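P-granule scaffold (Caenorhabditis japonica, PDB 5W4A) is a P-granule scaffold protein whose N-terminal domain probably contributes to germ granules, where assembly and local regulators are linked to mRNA repression. Local coordinates at residues 55-60 against 86-91; 63-68 against 93-98; 77-82 against 142-147. One frame throughout, in Å; residues are numbered along the deposited sequence.

Interaction 1 (55-60 against 86-91); sequences PSVDDI and PDFLTE
Apolar packing joins the first turn of helix 57-64 to the residues that lead into helix 89-100, within an all-helical part of the domain; the helix start itself is closed by a capping box. Phe-88 supplies the common surface. The side chains of Val-57 and Phe-88 approach from opposing sides, the methyls oblique to the ring: Val-57 CG1 lies 3.9 Å from Phe-88 CE2 while the other methyl, CG2, approaches CZ. The branched valine sets a methyl against each of two neighbouring ring carbons. Ile-60, one turn further on, crosses the phenylalanine at about a right angle and repeats the pattern, its CG2 near CE2 and its CD1 4.0 Å from Phe-88 CZ. Phe-88 holds CG anti to its own carbonyl carbon (chi1 -62°), which extends the ring toward helix 57-64. Leu-81 of helix 71-84 also touches Phe-88, and Phe-43 and Ile-178 touch Ile-60, placing this end of the contact in the interior, whereas Val-57 lies at the surface. Serine and aspartate suit the cap because each side chain can accept a backbone N-H: Asp-59 N donates to Ser-56 OG at 2.9 Å, and Ser-56 N returns a bond to Asp-59 OD2 from above the carboxylate plane.

Interaction 2 (63-68 against 93-98); sequences ILFPSG and KKRNQD
Phe-65 and Arg-95 meet through a cation-pi stack: the guanidinium lies flat over one face of the ring, with Arg-95 CZ 4.0 Å from the centroid of Phe-65 and the planes only 16° apart. The overlap is displaced toward the root of the ring, where Arg-95 NH2 comes within 3.5 Å of Phe-65 CB. A CH-pi contact extends it, since Arg-95 CD sits over the same face, 4.2 Å from the Phe-65 centroid. The bend at chi2 (-71°) helps lay the arginine chain along the ring, the two side chains running antiparallel alongside one another. In the fold this ties the residue just after helix 57-64 to the middle of helix 89-100, while Leu-81 and Ser-77 of helix 71-84 also touch the phenylalanine. Polar bonds engage the guanidinium nitrogens. Arg-95 NE forms a salt bridge with Glu-91, one turn back on its own helix, and a water in the guanidinium plane accepts from Arg-95 NH1 at 3.1 Å and donates to Phe-65 O at 3.3 Å. A leucine in place of Arg-95 is likely to deprive Glu-91 of its charge partner and the ring of its flat cationic cover.

Interaction 3 (77-82 against 142-147); sequences SMDTLL and AILIKT
Leu-144 holds CG anti to its backbone N (chi1 179°), which carries its two methyls out toward helix 71-84, while Asp-79 has CG anti to its carbonyl carbon (chi1 -80°), bringing the carboxylate across that path at about a right angle. The leucine's branches then divide the work. CD2 packs against the acid, 3.3 Å from Asp-79 OD1 and 3.4 Å from Asp-79 CG; CD1 turns to the backbone, 3.5 Å from Asp-79 O, and also meets Leu-82 CB at 4.4 Å. A leucine suits this place because its fork can cover both the side chain and the main chain of one helical turn.

The carboxylate is buried, but its oxygens have partners elsewhere: OD2 forms a salt bridge with Arg-6 and a hydrogen bond with Tyr-17, and OD1 is bonded to His-106. These bonds hold the acid in position beside the methyl, and an imidazole, probably from the crystallisation liquor, lies about 3 Å from the Asp-79 side chain. The arrangement is that of two helices, 71-84 and 136-148, packed inside a mainly helical domain, with the methyls of Leu-144 bordering a buried polar network centred on an aspartate.

How the interactions relate
Helix 71-84 connects the three contacts. Interactions 1 and 2 both join helix 57-64, or the residues flanking it, to helix 89-100 and its approach, about 12 Å apart between centres and on the same side of the chain's centre; interaction 3 carries helix 71-84 onward to helix 136-148. Burial changes the chemistry. Interaction 3 is fully buried, pairing leucine with an acid that is bonded inside the protein; of the partly buried pair, interaction 1 sets its ring against one buried and one exposed aliphatic residue, interaction 2 against a partly exposed arginine with water. Leu-81 touches both rings, and Ser-77 OG probably hydrogen-bonds Leu-64 O, linking 63-68 to 77-82.

Interaction 1 (55-60 against 86-91)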
ATOM      1  N   PRO C  55      -4.781 -28.374   8.381  1.00 32.79           N
ATOM      2  CA  PRO C  55      -5.789 -28.310   9.447  1.00 28.12           C
ATOM      3  C   PRO C  55      -7.195 -28.339   8.867  1.00 34.18           C
ATOM      4  O   PRO C  55      -7.434 -27.949   7.723  1.00 32.09           O
ATOM      5  CB  PRO C  55      -5.505 -26.972  10.135  1.00 30.09           C
ATOM      6  CG  PRO C  55      -4.785 -26.169   9.082  1.00 28.36           C
ATOM      7  CD  PRO C  55      -3.996 -27.130   8.283  1.00 31.08           C
ATOM      8  N   SER C  56      -8.135 -28.794   9.691  1.00 35.24           N
ATOM      9  CA  SER C  56      -9.546 -28.721   9.348  1.00 39.97           C
ATOM     10  C   SER C  56     -10.089 -27.317   9.604  1.00 37.63           C
ATOM     11  O   SER C  56      -9.454 -26.489  10.259  1.00 31.43           O
ATOM     12  CB  SER C  56     -10.344 -29.730  10.168  1.00 40.44           C
ATOM     13  OG  SER C  56     -10.299 -29.384  11.544  1.00 33.96           O
ATOM     14  N   VAL C  57     -11.281 -27.050   9.059  1.00 37.01           N
ATOM     15  CA  VAL C  57     -12.016 -25.835   9.408  1.00 33.94           C
ATOM     16  C   VAL C  57     -12.154 -25.733  10.922  1.00 39.61           C
ATOM     17  O   VAL C  57     -11.890 -24.685  11.520  1.00 30.44           O
ATOM     18  CB  VAL C  57     -13.388 -25.811   8.701  1.00 33.95           C
ATOM     19  CG1 VAL C  57     -14.302 -24.760   9.292  1.00 42.19           C
ATOM     20  CG2 VAL C  57     -13.229 -25.514   7.240  1.00 39.62           C
ATOM     21  N   ASP C  58     -12.551 -26.829  11.570  1.00 37.70           N
ATOM     22  CA  ASP C  58     -12.719 -26.801  13.020  1.00 44.57           C
ATOM     23  C   ASP C  58     -11.413 -26.445  13.727  1.00 41.57           C
ATOM     24  O   ASP C  58     -11.408 -25.633  14.665  1.00 37.23           O
ATOM     25  CB  ASP C  58     -13.249 -28.150  13.521  1.00 49.25           C
ATOM     26  CG  ASP C  58     -13.181 -28.276  15.046  1.00 58.53           C
ATOM     27  OD1 ASP C  58     -13.998 -27.631  15.737  1.00 60.05           O
ATOM     28  OD2 ASP C  58     -12.301 -29.008  15.554  1.00 66.94           O
ATOM     29  N   ASP C  59     -10.290 -27.048  13.300  1.00 35.87           N
ATOM     30  CA  ASP C  59      -8.990 -26.733  13.895  1.00 31.04           C
ATOM     31  C   ASP C  59      -8.714 -25.235  13.853  1.00 25.50           C
ATOM     32  O   ASP C  59      -8.197 -24.657  14.812  1.00 27.94           O
ATOM     33  CB  ASP C  59      -7.854 -27.442  13.149  1.00 31.96           C
ATOM     34  CG  ASP C  59      -7.875 -28.962  13.307  1.00 44.97           C
ATOM     35  OD1 ASP C  59      -8.365 -29.457  14.344  1.00 40.20           O
ATOM     36  OD2 ASP C  59      -7.356 -29.642  12.392  1.00 36.04           O
ATOM     37  N   ILE C  60      -9.015 -24.615  12.722  1.00 27.54           N
ATOM     38  CA  ILE C  60      -8.779 -23.192  12.542  1.00 27.27           C
ATOM     39  C   ILE C  60      -9.730 -22.378  13.413  1.00 27.40           C
ATOM     40  O   ILE C  60      -9.315 -21.448  14.116  1.00 24.91           O
ATOM     41  CB  ILE C  60      -8.931 -22.851  11.052  1.00 29.51           C
ATOM     42  CG1 ILE C  60      -7.799 -23.500  10.257  1.00 28.92           C
ATOM     43  CG2 ILE C  60      -8.957 -21.348  10.846  1.00 25.41           C
ATOM     44  CD1 ILE C  60      -8.009 -23.396   8.723  1.00 29.53           C
ATOM     45  N   PRO C  86     -15.498 -18.644   1.488  1.00 35.50           N
ATOM     46  CA  PRO C  86     -16.840 -19.227   1.653  1.00 31.29           C
ATOM     47  C   PRO C  86     -16.935 -20.365   2.661  1.00 26.30           C
ATOM     48  O   PRO C  86     -18.004 -20.552   3.248  1.00 36.95           O
ATOM     49  CB  PRO C  86     -17.179 -19.711   0.234  1.00 42.86           C
ATOM     50  CG  PRO C  86     -15.857 -19.902  -0.428  1.00 47.88           C
ATOM     51  CD  PRO C  86     -14.973 -18.834   0.127  1.00 47.40           C
ATOM     52  N   ASP C  87     -15.868 -21.134   2.887  1.00 36.51           N
ATOM     53  CA  ASP C  87     -15.942 -22.220   3.865  1.00 37.88           C
ATOM     54  C   ASP C  87     -16.091 -21.721   5.300  1.00 38.45           C
ATOM     55  O   ASP C  87     -16.284 -22.540   6.204  1.00 35.73           O
ATOM     56  CB  ASP C  87     -14.698 -23.111   3.788  1.00 43.18           C
ATOM     57  CG  ASP C  87     -14.658 -23.949   2.527  1.00 54.35           C
ATOM     58  OD1 ASP C  87     -15.722 -24.132   1.904  1.00 48.40           O
ATOM     59  OD2 ASP C  87     -13.564 -24.428   2.172  1.00 52.28           O
ATOM     60  N   PHE C  88     -15.981 -20.412   5.525  1.00 34.59           N
ATOM     61  CA  PHE C  88     -16.050 -19.844   6.858  1.00 34.45           C
ATOM     62  C   PHE C  88     -17.198 -18.857   7.023  1.00 41.61           C
ATOM     63  O   PHE C  88     -17.376 -18.313   8.120  1.00 32.24           O
ATOM     64  CB  PHE C  88     -14.703 -19.184   7.197  1.00 27.25           C
ATOM     65  CG  PHE C  88     -13.556 -20.170   7.221  1.00 29.57           C
ATOM     66  CD1 PHE C  88     -12.882 -20.498   6.052  1.00 30.30           C
ATOM     67  CD2 PHE C  88     -13.171 -20.782   8.401  1.00 30.94           C
ATOM     68  CE1 PHE C  88     -11.845 -21.404   6.063  1.00 36.31           C
ATOM     69  CE2 PHE C  88     -12.127 -21.690   8.423  1.00 36.31           C
ATOM     70  CZ  PHE C  88     -11.461 -22.008   7.245  1.00 33.69           C
ATOM     71  N   LEU C  89     -18.017 -18.658   5.992  1.00 30.37           N
ATOM     72  CA  LEU C  89     -19.054 -17.632   6.047  1.00 34.63           C
ATOM     73  C   LEU C  89     -20.236 -18.045   6.909  1.00 34.10           C
ATOM     74  O   LEU C  89     -20.894 -17.187   7.514  1.00 34.50           O
ATOM     75  CB  LEU C  89     -19.524 -17.297   4.633  1.00 44.38           C
ATOM     76  CG  LEU C  89     -20.508 -16.142   4.478  1.00 39.33           C
ATOM     77  CD1 LEU C  89     -19.923 -14.793   4.905  1.00 36.79           C
ATOM     78  CD2 LEU C  89     -20.947 -16.069   3.022  1.00 58.55           C
ATOM     79  N   THR C  90     -20.538 -19.339   6.981  1.00 37.81           N
ATOM     80  CA  THR C  90     -21.585 -19.772   7.892  1.00 38.58           C
ATOM     81  C   THR C  90     -21.159 -19.553   9.336  1.00 41.24           C
ATOM     82  O   THR C  90     -21.960 -19.084  10.157  1.00 36.09           O
ATOM     83  CB  THR C  90     -21.936 -21.233   7.626  1.00 47.73           C
ATOM     84  OG1 THR C  90     -22.470 -21.337   6.301  1.00 44.12           O
ATOM     85  CG2 THR C  90     -22.964 -21.731   8.620  1.00 50.57           C
ATOM     86  N   GLU C  91     -19.886 -19.836   9.652  1.00 37.19           N
ATOM     87  CA  GLU C  91     -19.380 -19.559  10.993  1.00 32.71           C
ATOM     88  C   GLU C  91     -19.430 -18.066  11.292  1.00 26.72           C
ATOM     89  O   GLU C  91     -19.784 -17.669  12.406  1.00 29.74           O
ATOM     90  CB  GLU C  91     -17.951 -20.095  11.156  1.00 35.15           C
ATOM     91  CG  GLU C  91     -17.364 -19.937  12.558  1.00 32.42           C
ATOM     92  CD  GLU C  91     -17.942 -20.911  13.579  1.00 41.09           C
ATOM     93  OE1 GLU C  91     -18.312 -22.040  13.194  1.00 44.51           O
ATOM     94  OE2 GLU C  91     -17.994 -20.559  14.772  1.00 36.91           O
TER

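Interaction 2 (63-68 against 93-98)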
ATOM      1  N   ILE C  63      -8.679 -22.194  17.099  1.00 24.49           N
ATOM      2  CA  ILE C  63      -7.609 -21.255  17.397  1.00 28.27           C
ATOM      3  C   ILE C  63      -8.127 -19.821  17.338  1.00 27.25           C
ATOM      4  O   ILE C  63      -7.717 -18.966  18.132  1.00 26.80           O
ATOM      5  CB  ILE C  63      -6.432 -21.480  16.423  1.00 27.41           C
ATOM      6  CG1 ILE C  63      -5.591 -22.689  16.856  1.00 35.12           C
ATOM      7  CG2 ILE C  63      -5.535 -20.227  16.297  1.00 29.09           C
ATOM      8  CD1 ILE C  63      -4.795 -22.498  18.169  1.00 31.43           C
ATOM      9  N   LEU C  64      -9.016 -19.529  16.385  1.00 23.96           N
ATOM     10  CA  LEU C  64      -9.546 -18.173  16.227  0.99 21.50           C
ATOM     11  C   LEU C  64     -10.486 -17.791  17.362  1.00 26.01           C
ATOM     12  O   LEU C  64     -10.535 -16.621  17.771  1.00 25.11           O
ATOM     13  CB  LEU C  64     -10.277 -18.058  14.891  0.99 22.20           C
ATOM     14  CG  LEU C  64      -9.411 -18.075  13.630  0.99 21.54           C
ATOM     15  CD1 LEU C  64     -10.304 -17.900  12.441  0.99 22.64           C
ATOM     16  CD2 LEU C  64      -8.317 -16.982  13.667  0.99 29.07           C
ATOM     17  N   PHE C  65     -11.255 -18.746  17.873  1.00 23.59           N
ATOM     18  CA  PHE C  65     -12.276 -18.467  18.881  1.00 25.98           C
ATOM     19  C   PHE C  65     -12.091 -19.373  20.096  1.00 30.00           C
ATOM     20  O   PHE C  65     -12.924 -20.248  20.362  1.00 32.79           O
ATOM     21  CB  PHE C  65     -13.675 -18.648  18.288  1.00 23.91           C
ATOM     22  CG  PHE C  65     -13.974 -17.739  17.117  1.00 23.71           C
ATOM     23  CD1 PHE C  65     -14.508 -16.472  17.314  1.00 25.89           C
ATOM     24  CD2 PHE C  65     -13.741 -18.154  15.810  1.00 21.31           C
ATOM     25  CE1 PHE C  65     -14.792 -15.644  16.243  1.00 27.02           C
ATOM     26  CE2 PHE C  65     -14.028 -17.337  14.738  1.00 23.46           C
ATOM     27  CZ  PHE C  65     -14.559 -16.070  14.951  1.00 22.54           C
ATOM     28  N   PRO C  66     -11.027 -19.170  20.869  1.00 28.90           N
ATOM     29  CA  PRO C  66     -10.840 -19.974  22.086  1.00 34.68           C
ATOM     30  C   PRO C  66     -11.889 -19.653  23.144  1.00 41.64           C
ATOM     31  O   PRO C  66     -12.554 -18.617  23.113  1.00 34.32           O
ATOM     32  CB  PRO C  66      -9.437 -19.582  22.551  1.00 36.98           C
ATOM     33  CG  PRO C  66      -9.208 -18.226  21.996  1.00 39.41           C
ATOM     34  CD  PRO C  66      -9.935 -18.196  20.684  1.00 30.10           C
ATOM     35  N   SER C  67     -12.047 -20.573  24.094  1.00 49.30           N
ATOM     36  CA  SER C  67     -13.009 -20.339  25.166  1.00 49.02           C
ATOM     37  C   SER C  67     -12.653 -19.067  25.918  1.00 37.67           C
ATOM     38  O   SER C  67     -11.475 -18.770  26.158  1.00 41.89           O
ATOM     39  CB  SER C  67     -13.046 -21.520  26.135  1.00 60.73           C
ATOM     40  OG  SER C  67     -13.904 -21.233  27.233  1.00 64.48           O
ATOM     41  N   GLY C  68     -13.685 -18.298  26.267  1.00 41.36           N
ATOM     42  CA  GLY C  68     -13.497 -17.049  26.970  1.00 47.07           C
ATOM     43  C   GLY C  68     -13.124 -15.881  26.090  1.00 45.42           C
ATOM     44  O   GLY C  68     -12.765 -14.820  26.611  1.00 41.32           O
ATOM     45  N   LYS C  93     -21.634 -15.914  10.151  1.00 31.04           N
ATOM     46  CA  LYS C  93     -23.017 -15.543  10.431  1.00 34.93           C
ATOM     47  C   LYS C  93     -23.451 -16.018  11.811  1.00 30.82           C
ATOM     48  O   LYS C  93     -24.182 -15.311  12.515  1.00 30.89           O
ATOM     49  CB  LYS C  93     -23.917 -16.110   9.336  1.00 31.54           C
ATOM     50  CG  LYS C  93     -23.748 -15.381   8.013  1.00 34.40           C
ATOM     51  CD  LYS C  93     -24.740 -15.902   6.991  1.00 56.46           C
ATOM     52  CE  LYS C  93     -25.172 -14.813   6.028  1.00 63.13           C
ATOM     53  NZ  LYS C  93     -26.336 -15.237   5.188  1.00 66.67           N
ATOM     54  N   LYS C  94     -23.011 -17.213  12.219  1.00 32.84           N
ATOM     55  CA  LYS C  94     -23.301 -17.705  13.565  1.00 39.57           C
ATOM     56  C   LYS C  94     -22.741 -16.768  14.625  1.00 45.03           C
ATOM     57  O   LYS C  94     -23.433 -16.431  15.592  1.00 33.96           O
ATOM     58  CB  LYS C  94     -22.737 -19.119  13.759  1.00 45.01           C
ATOM     59  CG  LYS C  94     -22.692 -19.614  15.233  1.00 53.33           C
ATOM     60  CD  LYS C  94     -21.763 -20.824  15.442  1.00 67.16           C
ATOM     61  CE  LYS C  94     -22.307 -22.089  14.782  1.00 65.32           C
ATOM     62  NZ  LYS C  94     -21.665 -23.325  15.324  1.00 61.99           N
ATOM     63  N   ARG C  95     -21.463 -16.380  14.490  1.00 31.78           N
ATOM     64  CA  ARG C  95     -20.857 -15.500  15.483  1.00 32.22           C
ATOM     65  C   ARG C  95     -21.563 -14.148  15.509  1.00 26.50           C
ATOM     66  O   ARG C  95     -21.737 -13.552  16.577  1.00 28.38           O
ATOM     67  CB  ARG C  95     -19.361 -15.312  15.189  1.00 25.74           C
ATOM     68  CG  ARG C  95     -18.553 -16.600  15.258  1.00 26.73           C
ATOM     69  CD  ARG C  95     -18.395 -17.103  16.667  1.00 29.28           C
ATOM     70  NE  ARG C  95     -17.800 -18.439  16.634  1.00 33.34           N
ATOM     71  CZ  ARG C  95     -17.254 -19.053  17.673  1.00 28.75           C
ATOM     72  NH1 ARG C  95     -17.209 -18.476  18.862  1.00 30.69           N
ATOM     73  NH2 ARG C  95     -16.733 -20.263  17.509  1.00 32.34           N
ATOM     74  N   ASN C  96     -21.968 -13.652  14.339  1.00 27.11           N
ATOM     75  CA  ASN C  96     -22.648 -12.365  14.282  1.00 23.55           C
ATOM     76  C   ASN C  96     -24.009 -12.442  14.964  1.00 32.34           C
ATOM     77  O   ASN C  96     -24.397 -11.526  15.693  1.00 26.90           O
ATOM     78  CB  ASN C  96     -22.772 -11.905  12.840  1.00 27.62           C
ATOM     79  CG  ASN C  96     -22.711 -10.395  12.709  1.00 27.47           C
ATOM     80  OD1 ASN C  96     -22.006  -9.724  13.473  1.00 24.53           O
ATOM     81  ND2 ASN C  96     -23.418  -9.856  11.738  1.00 35.40           N
ATOM     82  N   GLN C  97     -24.741 -13.537  14.757  1.00 31.65           N
ATOM     83  CA  GLN C  97     -26.025 -13.697  15.444  1.00 38.81           C
ATOM     84  C   GLN C  97     -25.846 -13.673  16.961  1.00 28.95           C
ATOM     85  O   GLN C  97     -26.627 -13.028  17.677  1.00 37.54           O
ATOM     86  CB  GLN C  97     -26.697 -14.997  14.995  1.00 41.81           C
ATOM     87  CG  GLN C  97     -27.946 -15.368  15.798  1.00 55.98           C
ATOM     88  CD  GLN C  97     -28.492 -16.720  15.407  1.00 74.60           C
ATOM     89  OE1 GLN C  97     -28.296 -17.178  14.280  1.00 79.55           O
ATOM     90  NE2 GLN C  97     -29.168 -17.377  16.340  1.00 88.00           N
ATOM     91  N   ASP C  98     -24.813 -14.362  17.466  1.00 32.20           N
ATOM     92  CA  ASP C  98     -24.503 -14.394  18.896  1.00 39.47           C
ATOM     93  C   ASP C  98     -24.263 -13.001  19.465  1.00 47.26           C
ATOM     94  O   ASP C  98     -24.555 -12.739  20.638  1.00 39.97           O
ATOM     95  CB  ASP C  98     -23.245 -15.234  19.131  1.00 48.00           C
ATOM     96  CG  ASP C  98     -23.509 -16.537  19.841  1.00 64.06           C
ATOM     97  OD1 ASP C  98     -24.676 -16.839  20.172  1.00 61.70           O
ATOM     98  OD2 ASP C  98     -22.511 -17.257  20.065  1.00 61.65           O
TER
HETATM   99  O   HOH W   1     -15.722 -19.008  21.487  0.96 43.46           O

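Interaction 3 (77-82 against 142-147)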
ATOM      1  N   SER C  77     -11.437 -12.020  14.957  1.00 19.21           N
ATOM      2  CA  SER C  77     -11.446 -13.324  14.314  1.00 17.24           C
ATOM      3  C   SER C  77     -12.538 -13.431  13.262  1.00 18.91           C
ATOM      4  O   SER C  77     -12.379 -14.174  12.297  1.00 18.82           O
ATOM      5  CB  SER C  77     -11.581 -14.407  15.375  1.00 19.39           C
ATOM      6  OG  SER C  77     -10.330 -14.580  16.019  1.00 20.56           O
HETATM    7  N   MSE C  78     -13.613 -12.667  13.390  1.00 18.16           N
HETATM    8  CA  MSE C  78     -14.614 -12.596  12.321  1.00 21.59           C
HETATM    9  C   MSE C  78     -14.061 -11.939  11.048  1.00 18.35           C
HETATM   10  O   MSE C  78     -14.431 -12.329   9.932  1.00 18.93           O
HETATM   11  CB  MSE C  78     -15.837 -11.856  12.800  1.00 18.60           C
HETATM   12  CG  MSE C  78     -16.633 -12.727  13.766  1.00 20.65           C
HETATM   13 SE   MSE C  78     -18.092 -11.783  14.618  1.00 21.77          SE
HETATM   14  CE  MSE C  78     -19.241 -11.615  13.063  1.00 22.41           C
ATOM     15  N   ASP C  79     -13.205 -10.917  11.194  1.00 18.23           N
ATOM     16  CA  ASP C  79     -12.448 -10.410  10.050  1.00 17.17           C
ATOM     17  C   ASP C  79     -11.691 -11.547   9.379  1.00 17.68           C
ATOM     18  O   ASP C  79     -11.704 -11.677   8.154  1.00 17.90           O
ATOM     19  CB  ASP C  79     -11.433  -9.330  10.449  1.00 17.67           C
ATOM     20  CG  ASP C  79     -12.019  -7.949  10.654  1.00 20.49           C
ATOM     21  OD1 ASP C  79     -13.211  -7.674  10.389  1.00 19.66           O
ATOM     22  OD2 ASP C  79     -11.233  -7.068  11.074  1.00 21.54           O
ATOM     23  N   THR C  80     -11.010 -12.368  10.171  1.00 17.21           N
ATOM     24  CA  THR C  80     -10.252 -13.488   9.612  1.00 20.98           C
ATOM     25  C   THR C  80     -11.177 -14.452   8.874  1.00 21.29           C
ATOM     26  O   THR C  80     -10.846 -14.905   7.779  1.00 19.61           O
ATOM     27  CB  THR C  80      -9.476 -14.194  10.720  1.00 17.16           C
ATOM     28  OG1 THR C  80      -8.781 -13.161  11.443  1.00 18.83           O
ATOM     29  CG2 THR C  80      -8.479 -15.210  10.144  1.00 18.19           C
ATOM     30  N   LEU C  81     -12.351 -14.742   9.436  1.00 19.41           N
ATOM     31  CA  LEU C  81     -13.300 -15.618   8.754  1.00 19.87           C
ATOM     32  C   LEU C  81     -13.690 -15.053   7.382  1.00 22.79           C
ATOM     33  O   LEU C  81     -13.742 -15.783   6.378  1.00 22.27           O
ATOM     34  CB  LEU C  81     -14.542 -15.821   9.610  1.00 20.67           C
ATOM     35  CG  LEU C  81     -14.418 -16.571  10.934  1.00 21.96           C
ATOM     36  CD1 LEU C  81     -15.794 -16.603  11.593  1.00 26.88           C
ATOM     37  CD2 LEU C  81     -13.880 -17.976  10.770  1.00 23.00           C
ATOM     38  N   LEU C  82     -13.965 -13.753   7.303  1.00 18.84           N
ATOM     39  CA  LEU C  82     -14.311 -13.165   6.011  1.00 23.10           C
ATOM     40  C   LEU C  82     -13.172 -13.298   5.013  1.00 29.15           C
ATOM     41  O   LEU C  82     -13.400 -13.572   3.831  1.00 24.60           O
ATOM     42  CB  LEU C  82     -14.674 -11.698   6.161  1.00 23.24           C
ATOM     43  CG  LEU C  82     -15.962 -11.413   6.922  1.00 20.93           C
ATOM     44  CD1 LEU C  82     -16.191  -9.922   6.985  1.00 23.66           C
ATOM     45  CD2 LEU C  82     -17.140 -12.107   6.215  1.00 24.76           C
ATOM     46  N   ALA C 142      -9.280  -1.487   4.812  1.00 16.63           N
ATOM     47  CA  ALA C 142      -9.162  -1.397   3.357  1.00 15.70           C
ATOM     48  C   ALA C 142      -8.642  -2.697   2.764  1.00 18.05           C
ATOM     49  O   ALA C 142      -9.179  -3.184   1.765  1.00 18.12           O
ATOM     50  CB  ALA C 142      -8.254  -0.227   2.992  1.00 17.83           C
ATOM     51  N   ILE C 143      -7.597  -3.277   3.363  1.00 15.90           N
ATOM     52  CA  ILE C 143      -7.040  -4.525   2.845  1.00 17.64           C
ATOM     53  C   ILE C 143      -8.063  -5.652   2.966  1.00 19.83           C
ATOM     54  O   ILE C 143      -8.204  -6.483   2.056  1.00 18.78           O
ATOM     55  CB  ILE C 143      -5.717  -4.861   3.556  1.00 19.67           C
ATOM     56  CG1 ILE C 143      -4.655  -3.865   3.141  1.00 24.93           C
ATOM     57  CG2 ILE C 143      -5.255  -6.311   3.227  1.00 23.36           C
ATOM     58  CD1 ILE C 143      -3.458  -3.861   4.098  1.00 22.72           C
ATOM     59  N   LEU C 144      -8.778  -5.719   4.093  1.00 17.43           N
ATOM     60  CA  LEU C 144      -9.822  -6.730   4.263  1.00 17.76           C
ATOM     61  C   LEU C 144     -10.885  -6.630   3.169  1.00 19.26           C
ATOM     62  O   LEU C 144     -11.245  -7.646   2.541  1.00 17.92           O
ATOM     63  CB  LEU C 144     -10.455  -6.591   5.647  1.00 19.09           C
ATOM     64  CG  LEU C 144     -11.575  -7.559   5.960  1.00 18.81           C
ATOM     65  CD1 LEU C 144     -11.145  -9.025   5.890  1.00 19.47           C
ATOM     66  CD2 LEU C 144     -12.145  -7.220   7.344  1.00 24.21           C
ATOM     67  N   ILE C 145     -11.380  -5.414   2.920  1.00 18.17           N
ATOM     68  CA  ILE C 145     -12.383  -5.197   1.874  1.00 19.14           C
ATOM     69  C   ILE C 145     -11.843  -5.629   0.509  1.00 18.92           C
ATOM     70  O   ILE C 145     -12.532  -6.319  -0.267  1.00 19.40           O
ATOM     71  CB  ILE C 145     -12.852  -3.726   1.874  1.00 19.55           C
ATOM     72  CG1 ILE C 145     -13.771  -3.471   3.063  1.00 19.43           C
ATOM     73  CG2 ILE C 145     -13.631  -3.404   0.591  1.00 20.13           C
ATOM     74  CD1 ILE C 145     -14.026  -2.023   3.342  1.00 18.46           C
ATOM     75  N   LYS C 146     -10.606  -5.241   0.186  1.00 18.40           N
ATOM     76  CA  LYS C 146     -10.053  -5.574  -1.119  1.00 17.69           C
ATOM     77  C   LYS C 146      -9.881  -7.076  -1.265  1.00 22.28           C
ATOM     78  O   LYS C 146     -10.084  -7.620  -2.356  1.00 20.65           O
ATOM     79  CB  LYS C 146      -8.732  -4.828  -1.314  1.00 19.17           C
ATOM     80  CG  LYS C 146      -8.943  -3.326  -1.457  1.00 19.23           C
ATOM     81  CD  LYS C 146      -7.663  -2.538  -1.436  1.00 23.96           C
ATOM     82  CE  LYS C 146      -7.900  -0.987  -1.486  1.00 25.70           C
ATOM     83  NZ  LYS C 146      -8.660  -0.608  -2.726  1.00 28.27           N
ATOM     84  N   THR C 147      -9.541  -7.760  -0.170  1.00 18.99           N
ATOM     85  CA  THR C 147      -9.425  -9.215  -0.171  1.00 21.50           C
ATOM     86  C   THR C 147     -10.785  -9.888  -0.393  1.00 21.21           C
ATOM     87  O   THR C 147     -10.917 -10.781  -1.245  1.00 21.92           O
ATOM     88  CB  THR C 147      -8.797  -9.642   1.161  1.00 17.71           C
ATOM     89  OG1 THR C 147      -7.459  -9.145   1.225  1.00 21.36           O
ATOM     90  CG2 THR C 147      -8.745 -11.176   1.266  1.00 22.97           C
TER